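Local coordinates for protein sugar ABC transporter (Agrobacterium radiobacter, PDB 4RXT) that binds a pentopyranose sugar in the cleft between its two lobes and probably serves as the solute-binding component of a carbohydrate ABC transporter, at residues Y18-A29 against Q247-I257; P63-K74 against V87-D97. All coordinates share one frame; numbering follows the deposited sequence.

Contact 1 (Y18-A29 against Q247-I257); sequences YWQIVLAGARKA and QDPYRMGYDGI. With ARA (alpha-L-arabinopyranose), chain B.
Pro249 and the sugar sandwich the Tyr18 ring. Pro249 CB makes a CH-pi contact over one face, 3.9 Å from the ring centroid of Tyr18, and C1 of the arabinopyranose sits above the centre of the opposite face. Tyr18 CG lies anti to the backbone N (chi1 179°), which swings the ring across the first turn of helix 249-264. Tyr18 OH touches Met252 CE and is hydrogen-bonded to Asp93. Gln247, just ahead of that helix, donates from NE2 to sugar O2 (3.1 Å) in a nearly straight bond of 170°; Thr107, at OE1, and Asp227, at NE2, fix the rotation of its amide. Pro249 CB also presses tightly on Val22 CG2 (3.5 Å), while Ile21 CG2 reaches Pro249 CG.

Farther along, the axes of segments 18-29 and 249-257 cross at -34° and come within 6.4 Å. Gly25 and Gly253, without side chains, let the backbones come this close. Gly253 CA approaches Val22 O at 3.4 Å, a CA-H...O contact. The Tyr250 ring fits as a knob among Ile21, Ala24, Gly25 and Lys28, with Gly25 CA 3.7 Å from its centroid. Ala29 CB similarly covers a face of Tyr254, whose OH bonds to Asp32, and also touches Ile257 CB (3.8 Å). At the N-cap, Asp248 OD1 accepts from Arg251 N.

The helices thus cohere through apolar packing and CA-H...O contacts, while the sugar end adds the polar grip of Gln247 and the Tyr18 ring presents a face to C1 of the pyranose.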
loop_
_atom_site.group_PDB
_atom_site.type_symbol
_atom_site.label_atom_id
_atom_site.label_comp_id
_atom_site.label_asym_id
_atom_site.label_seq_id
_atom_site.Cartn_x
_atom_site.Cartn_y
_atom_site.Cartn_z
ATOM N N TYR A 18 -6.506 -4.685 -3.255
ATOM C CA TYR A 18 -5.416 -4.893 -2.330
ATOM C C TYR A 18 -5.921 -5.362 -0.949
ATOM O O TYR A 18 -5.418 -6.335 -0.380
ATOM C CB TYR A 18 -4.647 -3.596 -2.163
ATOM C CG TYR A 18 -3.501 -3.713 -1.190
ATOM C CD1 TYR A 18 -2.249 -4.173 -1.586
ATOM C CD2 TYR A 18 -3.650 -3.328 0.157
ATOM C CE1 TYR A 18 -1.194 -4.258 -0.684
ATOM C CE2 TYR A 18 -2.598 -3.438 1.049
ATOM C CZ TYR A 18 -1.364 -3.862 0.624
ATOM O OH TYR A 18 -0.304 -3.955 1.504
ATOM N N TRP A 19 -6.901 -4.629 -0.418
ATOM C CA TRP A 19 -7.467 -4.985 0.899
ATOM C C TRP A 19 -8.223 -6.287 0.881
ATOM O O TRP A 19 -8.288 -6.972 1.877
ATOM C CB TRP A 19 -8.329 -3.845 1.499
ATOM C CG TRP A 19 -7.485 -2.651 1.783
ATOM C CD1 TRP A 19 -7.489 -1.483 1.115
ATOM C CD2 TRP A 19 -6.383 -2.611 2.679
ATOM N NE1 TRP A 19 -6.473 -0.675 1.558
ATOM C CE2 TRP A 19 -5.787 -1.348 2.538
ATOM C CE3 TRP A 19 -5.852 -3.511 3.591
ATOM C CZ2 TRP A 19 -4.705 -0.985 3.277
ATOM C CZ3 TRP A 19 -4.782 -3.145 4.334
ATOM C CH2 TRP A 19 -4.219 -1.902 4.166
ATOM N N GLN A 20 -8.791 -6.621 -0.274
ATOM C CA GLN A 20 -9.444 -7.938 -0.433
ATOM C C GLN A 20 -8.433 -9.091 -0.339
ATOM O O GLN A 20 -8.744 -10.170 0.168
ATOM C CB GLN A 20 -10.240 -7.991 -1.723
ATOM C CG GLN A 20 -11.449 -7.073 -1.625
ATOM C CD GLN A 20 -12.062 -6.664 -2.951
ATOM O OE1 GLN A 20 -11.653 -7.130 -4.027
ATOM N NE2 GLN A 20 -13.038 -5.741 -2.884
ATOM N N ILE A 21 -7.200 -8.846 -0.745
ATOM C CA ILE A 21 -6.131 -9.858 -0.590
ATOM C C ILE A 21 -5.816 -10.020 0.895
ATOM O O ILE A 21 -5.739 -11.109 1.412
ATOM C CB ILE A 21 -4.833 -9.514 -1.350
ATOM C CG1 ILE A 21 -5.069 -9.465 -2.874
ATOM C CG2 ILE A 21 -3.754 -10.563 -1.029
ATOM C CD1 ILE A 21 -3.934 -8.794 -3.643
ATOM N N VAL A 22 -5.639 -8.887 1.591
ATOM C CA VAL A 22 -5.453 -8.896 3.065
ATOM C C VAL A 22 -6.572 -9.676 3.757
ATOM O O VAL A 22 -6.325 -10.529 4.610
ATOM C CB VAL A 22 -5.374 -7.471 3.639
ATOM C CG1 VAL A 22 -5.295 -7.504 5.165
ATOM C CG2 VAL A 22 -4.216 -6.715 3.027
ATOM N N LEU A 23 -7.822 -9.397 3.371
ATOM C CA LEU A 23 -8.971 -10.075 3.975
ATOM C C LEU A 23 -9.013 -11.579 3.657
ATOM O O LEU A 23 -9.355 -12.368 4.513
ATOM C CB LEU A 23 -10.291 -9.407 3.539
ATOM C CG LEU A 23 -10.571 -8.008 4.070
ATOM C CD1 LEU A 23 -11.863 -7.495 3.447
ATOM C CD2 LEU A 23 -10.613 -7.974 5.591
ATOM N N ALA A 24 -8.636 -11.939 2.431
ATOM C CA ALA A 24 -8.480 -13.333 2.101
ATOM C C ALA A 24 -7.448 -14.060 3.024
ATOM O O ALA A 24 -7.691 -15.197 3.495
ATOM C CB ALA A 24 -8.140 -13.492 0.620
ATOM N N GLY A 25 -6.318 -13.402 3.301
ATOM C CA GLY A 25 -5.345 -13.966 4.212
ATOM C C GLY A 25 -5.888 -14.149 5.639
ATOM O O GLY A 25 -5.703 -15.209 6.265
ATOM N N ALA A 26 -6.532 -13.090 6.145
ATOM C CA ALA A 26 -7.124 -13.099 7.461
ATOM C C ALA A 26 -8.188 -14.194 7.570
ATOM O O ALA A 26 -8.279 -14.894 8.586
ATOM C CB ALA A 26 -7.719 -11.728 7.773
ATOM N N ARG A 27 -8.977 -14.339 6.505
ATOM C CA ARG A 27 -10.061 -15.342 6.454
ATOM C C ARG A 27 -9.474 -16.755 6.566
ATOM O O ARG A 27 -9.984 -17.615 7.312
ATOM C CB ARG A 27 -10.872 -15.211 5.121
ATOM C CG ARG A 27 -12.110 -16.068 5.013
ATOM C CD ARG A 27 -12.782 -15.813 3.669
ATOM N NE ARG A 27 -12.995 -14.360 3.483
ATOM C CZ ARG A 27 -12.589 -13.640 2.432
ATOM N NH1 ARG A 27 -12.843 -12.342 2.384
ATOM N NH2 ARG A 27 -11.945 -14.197 1.414
ATOM N N LYS A 28 -8.435 -17.002 5.767
ATOM C CA LYS A 28 -7.826 -18.332 5.733
ATOM C C LYS A 28 -7.252 -18.650 7.124
ATOM O O LYS A 28 -7.401 -19.761 7.660
ATOM C CB LYS A 28 -6.754 -18.405 4.643
ATOM C CG LYS A 28 -6.091 -19.763 4.484
ATOM C CD LYS A 28 -7.062 -20.847 4.051
ATOM C CE LYS A 28 -6.349 -22.190 3.788
ATOM N NZ LYS A 28 -5.105 -22.375 4.591
ATOM N N ALA A 29 -6.601 -17.655 7.723
ATOM C CA ALA A 29 -6.052 -17.831 9.072
ATOM C C ALA A 29 -7.151 -18.167 10.083
ATOM O O ALA A 29 -6.975 -19.041 10.925
ATOM C CB ALA A 29 -5.293 -16.607 9.516
ATOM N N GLN A 247 3.979 -5.861 -2.707
ATOM C CA GLN A 247 4.047 -6.153 -1.292
ATOM C C GLN A 247 3.501 -7.552 -1.033
ATOM O O GLN A 247 3.238 -8.287 -1.974
ATOM C CB GLN A 247 3.174 -5.128 -0.568
ATOM C CG GLN A 247 3.522 -3.668 -0.817
ATOM C CD GLN A 247 2.658 -2.755 0.028
ATOM O OE1 GLN A 247 2.931 -2.507 1.220
ATOM N NE2 GLN A 247 1.570 -2.277 -0.564
ATOM N N ASP A 248 3.320 -7.922 0.232
ATOM C CA ASP A 248 2.708 -9.211 0.619
ATOM C C ASP A 248 1.467 -9.000 1.493
ATOM O O ASP A 248 1.455 -9.349 2.679
ATOM C CB ASP A 248 3.706 -10.166 1.303
ATOM C CG ASP A 248 3.269 -11.632 1.252
ATOM O OD1 ASP A 248 2.109 -11.921 0.898
ATOM O OD2 ASP A 248 4.125 -12.474 1.627
ATOM N N PRO A 249 0.395 -8.455 0.900
ATOM C CA PRO A 249 -0.807 -8.231 1.673
ATOM C C PRO A 249 -1.436 -9.513 2.230
ATOM O O PRO A 249 -1.981 -9.473 3.321
ATOM C CB PRO A 249 -1.766 -7.548 0.675
ATOM C CG PRO A 249 -1.216 -7.884 -0.694
ATOM C CD PRO A 249 0.283 -7.877 -0.439
ATOM N N TYR A 250 -1.384 -10.625 1.482
ATOM C CA TYR A 250 -1.939 -11.895 1.985
ATOM C C TYR A 250 -1.309 -12.266 3.320
ATOM O O TYR A 250 -2.005 -12.597 4.285
ATOM C CB TYR A 250 -1.745 -13.017 0.980
ATOM C CG TYR A 250 -2.480 -14.289 1.346
ATOM C CD1 TYR A 250 -3.776 -14.479 0.928
ATOM C CD2 TYR A 250 -1.870 -15.276 2.125
ATOM C CE1 TYR A 250 -4.469 -15.660 1.226
ATOM C CE2 TYR A 250 -2.533 -16.443 2.459
ATOM C CZ TYR A 250 -3.832 -16.645 2.018
ATOM O OH TYR A 250 -4.471 -17.820 2.345
ATOM N N ARG A 251 0.019 -12.162 3.391
ATOM C CA ARG A 251 0.725 -12.469 4.640
ATOM C C ARG A 251 0.381 -11.498 5.755
ATOM O O ARG A 251 0.249 -11.910 6.889
ATOM C CB ARG A 251 2.239 -12.522 4.410
ATOM C CG ARG A 251 3.026 -12.771 5.684
ATOM C CD ARG A 251 4.501 -12.715 5.453
ATOM N NE ARG A 251 5.211 -13.009 6.683
ATOM C CZ ARG A 251 6.524 -12.870 6.829
ATOM N NH1 ARG A 251 7.270 -12.436 5.819
ATOM N NH2 ARG A 251 7.092 -13.190 7.975
ATOM N N MET A 252 0.280 -10.200 5.436
ATOM C CA MET A 252 -0.157 -9.226 6.442
ATOM C C MET A 252 -1.488 -9.661 7.096
ATOM O O MET A 252 -1.648 -9.590 8.330
ATOM C CB MET A 252 -0.246 -7.792 5.880
ATOM C CG MET A 252 1.091 -7.110 5.555
ATOM S SD MET A 252 0.738 -5.452 4.813
ATOM C CE MET A 252 1.859 -5.497 3.407
ATOM N N GLY A 253 -2.445 -10.123 6.294
ATOM C CA GLY A 253 -3.722 -10.610 6.804
ATOM C C GLY A 253 -3.592 -11.902 7.602
ATOM O O GLY A 253 -4.088 -12.008 8.722
ATOM N N TYR A 254 -2.877 -12.860 7.021
ATOM C CA TYR A 254 -2.733 -14.184 7.617
ATOM C C TYR A 254 -1.951 -14.121 8.923
ATOM O O TYR A 254 -2.417 -14.581 9.979
ATOM C CB TYR A 254 -2.087 -15.164 6.628
ATOM C CG TYR A 254 -2.191 -16.599 7.102
ATOM C CD1 TYR A 254 -1.331 -17.096 8.068
ATOM C CD2 TYR A 254 -3.213 -17.429 6.639
ATOM C CE1 TYR A 254 -1.456 -18.396 8.531
ATOM C CE2 TYR A 254 -3.342 -18.736 7.080
ATOM C CZ TYR A 254 -2.466 -19.217 8.023
ATOM O OH TYR A 254 -2.653 -20.508 8.461
ATOM N N ASP A 255 -0.724 -13.615 8.821
ATOM C CA ASP A 255 0.162 -13.565 9.945
ATOM C C ASP A 255 -0.304 -12.481 10.916
ATOM O O ASP A 255 0.031 -12.545 12.096
ATOM C CB ASP A 255 1.606 -13.360 9.532
ATOM C CG ASP A 255 2.253 -14.632 9.022
ATOM O OD1 ASP A 255 1.653 -15.725 9.145
ATOM O OD2 ASP A 255 3.387 -14.549 8.530
ATOM N N GLY A 256 -1.078 -11.506 10.446
ATOM C CA GLY A 256 -1.742 -10.580 11.376
ATOM C C GLY A 256 -2.667 -11.275 12.352
ATOM O O GLY A 256 -2.588 -11.081 13.565
ATOM N N ILE A 257 -3.599 -12.053 11.806
ATOM C CA ILE A 257 -4.486 -12.862 12.630
ATOM C C ILE A 257 -3.727 -13.867 13.494
ATOM O O ILE A 257 -3.973 -13.977 14.686
ATOM C CB ILE A 257 -5.541 -13.579 11.789
ATOM C CG1 ILE A 257 -6.460 -12.561 11.125
ATOM C CG2 ILE A 257 -6.311 -14.594 12.647
ATOM C CD1 ILE A 257 -7.284 -11.668 12.045
HETATM C C1 ARA B . -1.506 -0.189 -0.772
HETATM C C2 ARA B . -0.960 0.475 0.507
HETATM C C3 ARA B . -2.121 0.873 1.403
HETATM C C4 ARA B . -3.164 1.709 0.641
HETATM C C5 ARA B . -2.966 1.628 -0.814
HETATM O O1 ARA B . -0.338 0.121 -1.523
HETATM O O2 ARA B . -0.116 -0.436 1.235
HETATM O O3 ARA B . -1.586 1.524 2.568
HETATM O O4 ARA B . -3.002 3.116 0.834
HETATM O O5 ARA B . -2.716 0.309 -1.329
#

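Contact 2 (P63-K74 against V87-D97); sequences PAAIVISPTEFK and VPIIGIDSGAD. With ARA (alpha-L-arabinopyranose), chain B.
Asp93 grips the sugar with both carboxylate oxygens: OD1 accepts from arabinopyranose O2 and OD2 from O3, each bond 2.5 Å long. Just behind it, strands 66-68 and 89-92 are joined in parallel by alternating backbone bonds, from Ile66 N to Pro88 O, Ile90 N to Ile66 O (2.8 Å), Ile68 N to Ile90 O, and Ile92 N to Ile68 O. Past the strand ends, one water donates to Pro70 O and Gly95 O and accepts from Ser94 OG (2.7 Å), tying the two loops together; Ser94 OG is also bonded to Ser146 N. Farther out, Asp97 N donates to Phe73 O (2.8 Å), coming from above the carbonyl plane.

Apolar packing flanks this ladder. On one face of the sheet, Ile68 CG2 meets Ile89 CG2 at 3.6 Å, and Ile66 lies alongside Ile89, both pointing the same way. Val67, on the other face, meets Ile92 through its CG1 and the CG2 of Ile92, the two side chains crossing at about a right angle. Pro70 CB rests on Ala96 CB (3.8 Å). With chi1 of 178°, Phe73 lays its ring against the neighbouring loop, one face covered by Ala96 C and Asp97 N.

These strands belong to a beta-alpha-beta unit with a crossover through helix 77-84. Asp93 directly follows strand 89-92, and the hydrogen-bonded strands and water-bridged loops set its carboxylate beside two adjacent sugar hydroxyls.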
loop_
_atom_site.group_PDB
_atom_site.type_symbol
_atom_site.label_atom_id
_atom_site.label_comp_id
_atom_site.label_asym_id
_atom_site.label_seq_id
_atom_site.Cartn_x
_atom_site.Cartn_y
_atom_site.Cartn_z
ATOM N N PRO A 63 -13.660 -8.080 21.815
ATOM C CA PRO A 63 -13.004 -9.199 21.144
ATOM C C PRO A 63 -11.678 -9.545 21.818
ATOM O O PRO A 63 -11.194 -8.774 22.661
ATOM C CB PRO A 63 -12.741 -8.629 19.744
ATOM C CG PRO A 63 -12.478 -7.170 19.984
ATOM C CD PRO A 63 -13.476 -6.809 21.075
ATOM N N ALA A 64 -11.071 -10.663 21.444
ATOM C CA ALA A 64 -9.782 -11.059 22.056
ATOM C C ALA A 64 -8.604 -10.213 21.607
ATOM O O ALA A 64 -7.603 -10.052 22.325
ATOM C CB ALA A 64 -9.490 -12.529 21.767
ATOM N N ALA A 65 -8.706 -9.726 20.374
ATOM C CA ALA A 65 -7.692 -8.869 19.811
ATOM C C ALA A 65 -8.285 -8.221 18.551
ATOM O O ALA A 65 -9.342 -8.653 18.083
ATOM C CB ALA A 65 -6.446 -9.670 19.488
ATOM N N ILE A 66 -7.598 -7.222 18.026
ATOM C CA ILE A 66 -7.973 -6.566 16.783
ATOM C C ILE A 66 -6.739 -6.375 15.912
ATOM O O ILE A 66 -5.664 -5.989 16.415
ATOM C CB ILE A 66 -8.642 -5.170 17.043
ATOM C CG1 ILE A 66 -10.020 -5.337 17.704
ATOM C CG2 ILE A 66 -8.757 -4.351 15.749
ATOM C CD1 ILE A 66 -10.531 -4.083 18.392
ATOM N N VAL A 67 -6.912 -6.658 14.622
ATOM C CA VAL A 67 -5.919 -6.329 13.601
ATOM C C VAL A 67 -6.435 -5.137 12.827
ATOM O O VAL A 67 -7.579 -5.117 12.394
ATOM C CB VAL A 67 -5.646 -7.496 12.625
ATOM C CG1 VAL A 67 -4.644 -7.092 11.533
ATOM C CG2 VAL A 67 -5.152 -8.712 13.395
ATOM N N ILE A 68 -5.605 -4.121 12.660
ATOM C CA ILE A 68 -6.003 -2.926 11.928
ATOM C C ILE A 68 -4.903 -2.396 11.017
ATOM O O ILE A 68 -3.725 -2.421 11.380
ATOM C CB ILE A 68 -6.496 -1.804 12.886
ATOM C CG1 ILE A 68 -7.010 -0.568 12.153
ATOM C CG2 ILE A 68 -5.430 -1.409 13.918
ATOM C CD1 ILE A 68 -7.866 0.354 12.986
ATOM N N SER A 69 -5.333 -1.902 9.847
ATOM C CA SER A 69 -4.483 -1.087 8.954
ATOM C C SER A 69 -4.910 0.370 9.114
ATOM O O SER A 69 -5.814 0.798 8.455
ATOM C CB SER A 69 -4.614 -1.529 7.482
ATOM O OG SER A 69 -5.941 -1.340 7.058
ATOM N N PRO A 70 -4.219 1.126 9.991
ATOM C CA PRO A 70 -4.650 2.492 10.227
ATOM C C PRO A 70 -4.650 3.335 8.963
ATOM O O PRO A 70 -3.641 3.449 8.291
ATOM C CB PRO A 70 -3.641 3.028 11.242
ATOM C CG PRO A 70 -3.027 1.828 11.874
ATOM C CD PRO A 70 -3.082 0.732 10.838
ATOM N N THR A 71 -5.779 3.993 8.687
ATOM C CA THR A 71 -5.925 4.679 7.431
ATOM C C THR A 71 -5.186 6.013 7.330
ATOM O O THR A 71 -4.744 6.404 6.268
ATOM C CB THR A 71 -7.399 4.757 7.012
ATOM O OG1 THR A 71 -7.460 4.976 5.594
ATOM C CG2 THR A 71 -8.116 5.841 7.785
ATOM N N GLU A 72 -5.007 6.700 8.461
ATOM C CA GLU A 72 -4.350 8.003 8.482
ATOM C C GLU A 72 -3.487 7.951 9.763
ATOM O O GLU A 72 -3.951 7.516 10.822
ATOM C CB GLU A 72 -5.429 9.124 8.523
ATOM C CG GLU A 72 -5.064 10.498 7.931
ATOM C CD GLU A 72 -4.464 11.507 8.916
ATOM O OE1 GLU A 72 -4.412 11.261 10.124
ATOM O OE2 GLU A 72 -4.030 12.581 8.457
ATOM N N PHE A 73 -2.234 8.398 9.652
ATOM C CA PHE A 73 -1.233 8.251 10.706
ATOM C C PHE A 73 -1.575 9.001 12.002
ATOM O O PHE A 73 -1.612 8.411 13.080
ATOM C CB PHE A 73 0.150 8.728 10.178
ATOM C CG PHE A 73 1.246 8.661 11.184
ATOM C CD1 PHE A 73 1.966 7.511 11.367
ATOM C CD2 PHE A 73 1.564 9.784 11.955
ATOM C CE1 PHE A 73 2.982 7.445 12.322
ATOM C CE2 PHE A 73 2.576 9.726 12.910
ATOM C CZ PHE A 73 3.292 8.557 13.093
ATOM N N LYS A 74 -1.797 10.307 11.885
ATOM C CA LYS A 74 -2.064 11.111 13.074
ATOM C C LYS A 74 -3.436 10.792 13.664
ATOM O O LYS A 74 -3.572 10.525 14.860
ATOM C CB LYS A 74 -1.959 12.624 12.790
ATOM C CG LYS A 74 -1.899 13.538 14.021
ATOM C CD LYS A 74 -1.123 14.811 13.669
ATOM C CE LYS A 74 -0.707 15.643 14.876
ATOM N NZ LYS A 74 -0.666 17.114 14.584
ATOM N N VAL A 87 -8.251 -3.871 24.630
ATOM C CA VAL A 87 -8.057 -4.922 23.623
ATOM C C VAL A 87 -6.639 -4.821 23.025
ATOM O O VAL A 87 -6.221 -3.731 22.653
ATOM C CB VAL A 87 -9.088 -4.749 22.466
ATOM C CG1 VAL A 87 -8.940 -5.835 21.409
ATOM C CG2 VAL A 87 -10.520 -4.766 22.996
ATOM N N PRO A 88 -5.889 -5.934 22.931
ATOM C CA PRO A 88 -4.610 -5.830 22.208
ATOM C C PRO A 88 -4.800 -5.584 20.719
ATOM O O PRO A 88 -5.642 -6.244 20.070
ATOM C CB PRO A 88 -3.923 -7.179 22.419
ATOM C CG PRO A 88 -4.956 -8.067 22.936
ATOM C CD PRO A 88 -6.139 -7.290 23.423
ATOM N N ILE A 89 -3.955 -4.693 20.202
ATOM C CA ILE A 89 -4.065 -4.196 18.827
ATOM C C ILE A 89 -2.810 -4.575 18.087
ATOM O O ILE A 89 -1.706 -4.312 18.526
ATOM C CB ILE A 89 -4.260 -2.661 18.761
ATOM C CG1 ILE A 89 -5.334 -2.187 19.768
ATOM C CG2 ILE A 89 -4.533 -2.191 17.324
ATOM C CD1 ILE A 89 -6.721 -2.726 19.509
ATOM N N ILE A 90 -3.006 -5.254 16.959
ATOM C CA ILE A 90 -1.938 -5.632 16.058
ATOM C C ILE A 90 -2.106 -4.763 14.808
ATOM O O ILE A 90 -3.197 -4.712 14.201
ATOM C CB ILE A 90 -2.003 -7.147 15.725
ATOM C CG1 ILE A 90 -1.479 -8.008 16.907
ATOM C CG2 ILE A 90 -1.244 -7.452 14.445
ATOM C CD1 ILE A 90 -2.269 -7.873 18.210
ATOM N N GLY A 91 -1.036 -4.072 14.419
ATOM C CA GLY A 91 -1.071 -3.219 13.222
ATOM C C GLY A 91 -0.521 -3.886 11.983
ATOM O O GLY A 91 0.376 -4.738 12.050
ATOM N N ILE A 92 -1.096 -3.495 10.843
ATOM C CA ILE A 92 -0.559 -3.905 9.544
ATOM C C ILE A 92 -0.480 -2.708 8.582
ATOM O O ILE A 92 -1.225 -1.716 8.710
ATOM C CB ILE A 92 -1.338 -5.084 8.906
ATOM C CG1 ILE A 92 -2.791 -4.720 8.631
ATOM C CG2 ILE A 92 -1.238 -6.323 9.787
ATOM C CD1 ILE A 92 -3.488 -5.710 7.700
ATOM N N ASP A 93 0.447 -2.819 7.631
ATOM C CA ASP A 93 0.471 -2.000 6.396
ATOM C C ASP A 93 0.929 -0.544 6.499
ATOM O O ASP A 93 1.649 -0.093 5.620
ATOM C CB ASP A 93 -0.862 -2.123 5.627
ATOM C CG ASP A 93 -0.856 -1.333 4.322
ATOM O OD1 ASP A 93 -0.348 -1.883 3.317
ATOM O OD2 ASP A 93 -1.316 -0.168 4.334
ATOM N N SER A 94 0.469 0.188 7.518
ATOM C CA SER A 94 0.524 1.640 7.484
ATOM C C SER A 94 0.489 2.117 8.924
ATOM O O SER A 94 -0.347 1.699 9.689
ATOM C CB SER A 94 -0.688 2.188 6.694
ATOM O OG SER A 94 -0.603 3.574 6.423
ATOM N N GLY A 95 1.424 2.976 9.298
ATOM C CA GLY A 95 1.608 3.325 10.709
ATOM C C GLY A 95 0.581 4.282 11.278
ATOM O O GLY A 95 -0.190 4.910 10.554
ATOM N N ALA A 96 0.579 4.356 12.607
ATOM C CA ALA A 96 -0.234 5.332 13.314
ATOM C C ALA A 96 0.599 5.940 14.433
ATOM O O ALA A 96 1.590 5.346 14.940
ATOM C CB ALA A 96 -1.532 4.730 13.867
ATOM N N ASP A 97 0.165 7.107 14.851
ATOM C CA ASP A 97 0.830 7.837 15.969
ATOM C C ASP A 97 0.495 7.246 17.366
ATOM O O ASP A 97 -0.111 7.908 18.219
ATOM C CB ASP A 97 0.447 9.317 15.911
ATOM C CG ASP A 97 1.327 10.189 16.784
ATOM O OD1 ASP A 97 2.474 9.797 17.108
ATOM O OD2 ASP A 97 0.856 11.287 17.130
HETATM C C1 ARA B . -1.506 -0.189 -0.772
HETATM C C2 ARA B . -0.960 0.475 0.507
HETATM C C3 ARA B . -2.121 0.873 1.403
HETATM C C4 ARA B . -3.164 1.709 0.641
HETATM C C5 ARA B . -2.966 1.628 -0.814
HETATM O O1 ARA B . -0.338 0.121 -1.523
HETATM O O2 ARA B . -0.116 -0.436 1.235
HETATM O O3 ARA B . -1.586 1.524 2.568
HETATM O O4 ARA B . -3.002 3.116 0.834
HETATM O O5 ARA B . -2.716 0.309 -1.329
HETATM O O HOH W 1 -1.542 5.304 8.338
#

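Contacts 1 and 2, with centres about 14 Å apart, build neighbouring parts of one lobe and meet at the arabinopyranose. The segments of contact 2 fall between those of contact 1 along the chain. Their polar junction is a probable hydrogen bond of 2.8 Å between Tyr18 OH and Asp93 OD1, joining the Tyr18 ring to the carboxylate that accepts from the sugar. Trp19 CH2 packs on Ser69 CB and on Asp93 OD2, each at 3.4 Å. Deeper in the lobe, Gly256 O touches Val67 CG2 (3.5 Å), seating helix 249-264 against the sheet. Lys12, Glu45, Ser146, Arg150 and Asp227 supply further hydrogen bonds to the ligand.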